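Long-range contact in TudS (Uncultured bacterium, PDB 6Z96), which removes sulfur from thiouracil without net redox chemistry, using a [4Fe-4S] cluster that probably takes up the sulfur as a [4Fe-5S] intermediate: residues T73-C87 with G123-Q135. Residues are numbered along the deposited sequence; the frame is centred on the assembly and turned at random. Where two conformers were deposited one is given.
Sequences TAEFDRGAELALGLC and GKTTALLRRHGIQ
A80 meets T125 where helices 73-90 and 124-131 come closest: A80 CA and T125 CA lie 4.2 Å apart, while the short-segment axes pass at 8.5 Å and cross at -39°. This approach is consistent with the small A80 side chain; T125 OG1 is 3.3 Å from A80 CA. T125 OG1 (chi1 -68°) faces a water shared with F76 O, to which the water donates, while T125 CG2 packs on A83 CB. L128 CD2 lies over the A80 carbonyl, and L129 CD2 presses against the L84 backbone, 3.7 Å from L84 CA. G133, at positive phi, completes a Schellman motif that brings I134 back, its CD1 3.6 Å from C87 CB.

Unlike this buried part, the margin faces solvent. K124, bent at chi2 (-90°), extends NZ to the syn lone pair of D77 OD1 at 2.9 Å, a salt bridge; NZ also hydrogen-bonds to E62 O. L84 CD2 sits 3.6 Å from the centroid of the exposed H132 ring, almost on its normal, a CH-pi contact.

On the interior side, A83, T125 and F76 pack on cluster-pocket residues F42 (strand 39-42), P44 and E45 (helix 44-47), respectively, F76 about 6 Å from the iron-sulfur cluster (side chain to cluster); Q135 opens strand 135-137, outermost of the parallel sheet within this chain.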
loop_
_atom_site.group_PDB
_atom_site.type_symbol
_atom_site.label_atom_id
_atom_site.label_comp_id
_atom_site.label_asym_id
_atom_site.label_seq_id
_atom_site.Cartn_x
_atom_site.Cartn_y
_atom_site.Cartn_z
ATOM N N THR A 73 8.031 -0.521 -14.253
ATOM C CA THR A 73 8.661 -1.148 -13.089
ATOM C C THR A 73 9.573 -0.158 -12.381
ATOM O O THR A 73 9.637 -0.162 -11.160
ATOM C CB THR A 73 9.516 -2.359 -13.495
ATOM O OG1 THR A 73 8.812 -3.164 -14.457
ATOM C CG2 THR A 73 9.859 -3.228 -12.296
ATOM N N ALA A 74 10.271 0.720 -13.131
ATOM C CA ALA A 74 11.182 1.669 -12.483
ATOM C C ALA A 74 10.469 2.534 -11.426
ATOM O O ALA A 74 10.977 2.736 -10.319
ATOM C CB ALA A 74 11.848 2.559 -13.524
ATOM N N GLU A 75 9.279 3.017 -11.771
ATOM C CA GLU A 75 8.519 3.874 -10.870
ATOM C C GLU A 75 7.933 3.072 -9.719
ATOM O O GLU A 75 7.921 3.539 -8.589
ATOM C CB GLU A 75 7.402 4.563 -11.668
ATOM C CG GLU A 75 7.953 5.591 -12.660
ATOM C CD GLU A 75 8.528 5.065 -13.970
ATOM O OE1 GLU A 75 8.287 3.884 -14.310
ATOM O OE2 GLU A 75 9.253 5.832 -14.651
ATOM N N PHE A 76 7.468 1.855 -10.001
ATOM C CA PHE A 76 6.924 1.000 -8.938
ATOM C C PHE A 76 8.022 0.650 -7.928
ATOM O O PHE A 76 7.772 0.656 -6.727
ATOM C CB PHE A 76 6.340 -0.292 -9.524
ATOM C CG PHE A 76 4.899 -0.129 -9.923
ATOM C CD1 PHE A 76 4.549 0.684 -10.984
ATOM C CD2 PHE A 76 3.893 -0.759 -9.211
ATOM C CE1 PHE A 76 3.216 0.861 -11.333
ATOM C CE2 PHE A 76 2.560 -0.590 -9.567
ATOM C CZ PHE A 76 2.233 0.216 -10.625
ATOM N N ASP A 77 9.234 0.343 -8.424
ATOM C CA ASP A 77 10.339 -0.031 -7.523
ATOM C C ASP A 77 10.814 1.173 -6.724
ATOM O O ASP A 77 11.117 1.046 -5.538
ATOM C CB ASP A 77 11.500 -0.631 -8.327
ATOM C CG ASP A 77 11.220 -2.015 -8.906
ATOM O OD1 ASP A 77 10.206 -2.639 -8.508
ATOM O OD2 ASP A 77 12.026 -2.485 -9.756
ATOM N N ARG A 78 10.835 2.369 -7.336
ATOM C CA ARG A 78 11.184 3.586 -6.609
ATOM C C ARG A 78 10.188 3.840 -5.491
ATOM O O ARG A 78 10.588 4.147 -4.369
ATOM C CB ARG A 78 11.232 4.785 -7.580
ATOM C CG ARG A 78 11.413 6.118 -6.815
ATOM C CD ARG A 78 11.559 7.319 -7.746
ATOM N NE ARG A 78 12.975 7.525 -8.040
ATOM C CZ ARG A 78 13.455 8.565 -8.721
ATOM N NH1 ARG A 78 12.634 9.493 -9.196
ATOM N NH2 ARG A 78 14.760 8.685 -8.922
ATOM N N GLY A 79 8.896 3.735 -5.798
ATOM C CA GLY A 79 7.875 3.975 -4.780
ATOM C C GLY A 79 7.959 2.968 -3.636
ATOM O O GLY A 79 7.800 3.334 -2.465
ATOM N N ALA A 80 8.259 1.690 -3.962
ATOM C CA ALA A 80 8.408 0.678 -2.888
ATOM C C ALA A 80 9.595 1.028 -1.996
ATOM O O ALA A 80 9.485 0.958 -0.764
ATOM C CB ALA A 80 8.602 -0.712 -3.490
ATOM N N GLU A 81 10.723 1.423 -2.602
ATOM C CA GLU A 81 11.904 1.780 -1.808
ATOM C C GLU A 81 11.655 2.998 -0.961
ATOM O O GLU A 81 12.138 3.065 0.178
ATOM C CB GLU A 81 13.084 1.986 -2.739
ATOM C CG GLU A 81 14.390 2.259 -2.010
ATOM C CD GLU A 81 14.992 1.138 -1.178
ATOM O OE1 GLU A 81 15.760 1.472 -0.249
ATOM O OE2 GLU A 81 14.708 -0.056 -1.437
ATOM N N LEU A 82 10.877 3.969 -1.481
ATOM C CA LEU A 82 10.561 5.165 -0.695
ATOM C C LEU A 82 9.621 4.809 0.469
ATOM O O LEU A 82 9.737 5.393 1.557
ATOM C CB LEU A 82 9.949 6.232 -1.590
ATOM C CG LEU A 82 10.969 6.882 -2.499
ATOM C CD1 LEU A 82 10.265 7.718 -3.560
ATOM C CD2 LEU A 82 11.951 7.754 -1.689
ATOM N N ALA A 83 8.712 3.837 0.275
ATOM C CA ALA A 83 7.841 3.395 1.387
ATOM C C ALA A 83 8.706 2.775 2.492
ATOM O O ALA A 83 8.540 3.095 3.665
ATOM C CB ALA A 83 6.811 2.382 0.896
ATOM N N LEU A 84 9.668 1.946 2.097
ATOM C CA LEU A 84 10.592 1.330 3.057
ATOM C C LEU A 84 11.410 2.414 3.769
ATOM O O LEU A 84 11.573 2.350 4.983
ATOM C CB LEU A 84 11.527 0.355 2.322
ATOM C CG LEU A 84 12.596 -0.274 3.209
ATOM C CD1 LEU A 84 11.963 -1.148 4.264
ATOM C CD2 LEU A 84 13.585 -1.079 2.394
ATOM N N GLY A 85 11.888 3.411 3.021
ATOM C CA GLY A 85 12.668 4.506 3.597
ATOM C C GLY A 85 11.896 5.277 4.639
ATOM O O GLY A 85 12.465 5.650 5.672
ATOM N N LEU A 86 10.593 5.513 4.393
ATOM C CA LEU A 86 9.767 6.222 5.359
ATOM C C LEU A 86 9.599 5.363 6.620
ATOM O O LEU A 86 9.701 5.877 7.738
ATOM C CB LEU A 86 8.402 6.552 4.735
ATOM C CG LEU A 86 7.409 7.228 5.644
ATOM C CD1 LEU A 86 7.901 8.604 6.022
ATOM C CD2 LEU A 86 6.044 7.328 4.991
ATOM N N CYS A 87 9.376 4.053 6.439
ATOM C CA CYS A 87 9.238 3.151 7.597
ATOM C C CYS A 87 10.515 3.110 8.420
ATOM O O CYS A 87 10.435 3.152 9.645
ATOM C CB CYS A 87 8.846 1.753 7.152
ATOM S SG CYS A 87 7.158 1.645 6.508
ATOM N N GLY A 123 1.628 -6.976 -4.060
ATOM C CA GLY A 123 2.155 -5.888 -4.870
ATOM C C GLY A 123 3.629 -5.661 -4.565
ATOM O O GLY A 123 4.176 -6.213 -3.613
ATOM N N LYS A 124 4.279 -4.819 -5.369
ATOM C CA LYS A 124 5.715 -4.544 -5.194
ATOM C C LYS A 124 6.091 -3.909 -3.868
ATOM O O LYS A 124 7.137 -4.248 -3.315
ATOM C CB LYS A 124 6.192 -3.614 -6.303
ATOM C CG LYS A 124 6.234 -4.304 -7.646
ATOM C CD LYS A 124 7.617 -4.921 -7.777
ATOM C CE LYS A 124 8.110 -5.014 -9.176
ATOM N NZ LYS A 124 9.565 -5.403 -9.194
ATOM N N THR A 125 5.263 -2.988 -3.349
ATOM C CA THR A 125 5.568 -2.331 -2.097
ATOM C C THR A 125 5.362 -3.312 -0.950
ATOM O O THR A 125 6.244 -3.435 -0.101
ATOM C CB THR A 125 4.729 -1.068 -1.950
ATOM O OG1 THR A 125 5.175 -0.123 -2.944
ATOM C CG2 THR A 125 4.914 -0.409 -0.570
ATOM N N THR A 126 4.238 -4.042 -0.950
ATOM C CA THR A 126 4.018 -5.064 0.079
ATOM C C THR A 126 5.158 -6.079 0.136
ATOM O O THR A 126 5.677 -6.363 1.220
ATOM C CB THR A 126 2.726 -5.782 -0.223
ATOM O OG1 THR A 126 1.675 -4.832 -0.083
ATOM C CG2 THR A 126 2.506 -7.002 0.721
ATOM N N ALA A 127 5.601 -6.557 -1.031
ATOM C CA ALA A 127 6.692 -7.544 -1.060
ATOM C C ALA A 127 7.965 -7.003 -0.428
ATOM O O ALA A 127 8.608 -7.722 0.354
ATOM C CB ALA A 127 6.956 -7.973 -2.502
ATOM N N LEU A 128 8.327 -5.746 -0.736
ATOM C CA LEU A 128 9.559 -5.177 -0.206
ATOM C C LEU A 128 9.443 -4.951 1.285
ATOM O O LEU A 128 10.361 -5.292 2.042
ATOM C CB LEU A 128 9.930 -3.880 -0.947
ATOM C CG LEU A 128 11.242 -3.260 -0.487
ATOM C CD1 LEU A 128 12.408 -4.172 -0.843
ATOM C CD2 LEU A 128 11.463 -1.918 -1.142
ATOM N N LEU A 129 8.295 -4.424 1.749
ATOM C CA LEU A 129 8.125 -4.190 3.190
ATOM C C LEU A 129 8.172 -5.504 3.963
ATOM O O LEU A 129 8.859 -5.568 4.991
ATOM C CB LEU A 129 6.800 -3.466 3.481
ATOM C CG LEU A 129 6.668 -2.075 2.837
ATOM C CD1 LEU A 129 5.350 -1.431 3.236
ATOM C CD2 LEU A 129 7.816 -1.153 3.272
ATOM N N ARG A 130 7.500 -6.549 3.453
ATOM C CA ARG A 130 7.512 -7.859 4.145
ATOM C C ARG A 130 8.927 -8.445 4.205
ATOM O O ARG A 130 9.301 -9.031 5.218
ATOM C CB ARG A 130 6.541 -8.837 3.474
ATOM C CG ARG A 130 5.100 -8.502 3.842
ATOM C CD ARG A 130 4.113 -9.461 3.202
ATOM N NE ARG A 130 2.786 -9.310 3.801
ATOM C CZ ARG A 130 1.656 -9.699 3.221
ATOM N NH1 ARG A 130 1.676 -10.240 2.005
ATOM N NH2 ARG A 130 0.491 -9.515 3.835
ATOM N N ARG A 131 9.710 -8.273 3.135
ATOM C CA ARG A 131 11.109 -8.730 3.045
ATOM C C ARG A 131 12.002 -8.047 4.092
ATOM O O ARG A 131 13.052 -8.592 4.474
ATOM C CB ARG A 131 11.586 -8.411 1.630
ATOM C CG ARG A 131 12.986 -8.680 1.272
ATOM C CD ARG A 131 13.119 -8.616 -0.257
ATOM N NE ARG A 131 14.534 -8.533 -0.599
ATOM C CZ ARG A 131 15.327 -9.588 -0.761
ATOM N NH1 ARG A 131 14.838 -10.818 -0.649
ATOM N NH2 ARG A 131 16.610 -9.421 -1.042
ATOM N N HIS A 132 11.619 -6.849 4.537
ATOM C CA HIS A 132 12.342 -6.104 5.552
ATOM C C HIS A 132 11.682 -6.159 6.937
ATOM O O HIS A 132 11.968 -5.324 7.788
ATOM C CB HIS A 132 12.590 -4.666 5.084
ATOM C CG HIS A 132 13.596 -4.575 3.974
ATOM N ND1 HIS A 132 14.923 -4.240 4.230
ATOM C CD2 HIS A 132 13.461 -4.834 2.655
ATOM C CE1 HIS A 132 15.540 -4.296 3.063
ATOM N NE2 HIS A 132 14.710 -4.652 2.082
ATOM N N GLY A 133 10.815 -7.134 7.167
ATOM C CA GLY A 133 10.229 -7.360 8.482
ATOM C C GLY A 133 9.029 -6.530 8.887
ATOM O O GLY A 133 8.646 -6.526 10.061
ATOM N N ILE A 134 8.462 -5.770 7.937
ATOM C CA ILE A 134 7.299 -4.945 8.234
ATOM C C ILE A 134 6.061 -5.766 7.948
ATOM O O ILE A 134 5.972 -6.409 6.892
ATOM C CB ILE A 134 7.382 -3.650 7.389
ATOM C CG1 ILE A 134 8.581 -2.804 7.885
ATOM C CG2 ILE A 134 6.074 -2.858 7.426
ATOM C CD1 ILE A 134 9.148 -1.870 6.859
ATOM N N GLN A 135 5.117 -5.803 8.905
ATOM C CA GLN A 135 3.900 -6.577 8.709
ATOM C C GLN A 135 2.917 -5.729 7.903
ATOM O O GLN A 135 2.666 -4.578 8.258
ATOM C CB GLN A 135 3.269 -6.935 10.053
ATOM C CG GLN A 135 4.160 -7.864 10.870
ATOM C CD GLN A 135 3.467 -8.198 12.165
ATOM O OE1 GLN A 135 3.923 -7.845 13.261
ATOM N NE2 GLN A 135 2.329 -8.854 12.052
HETATM O O HOH W 1 5.146 -0.249 -5.773
#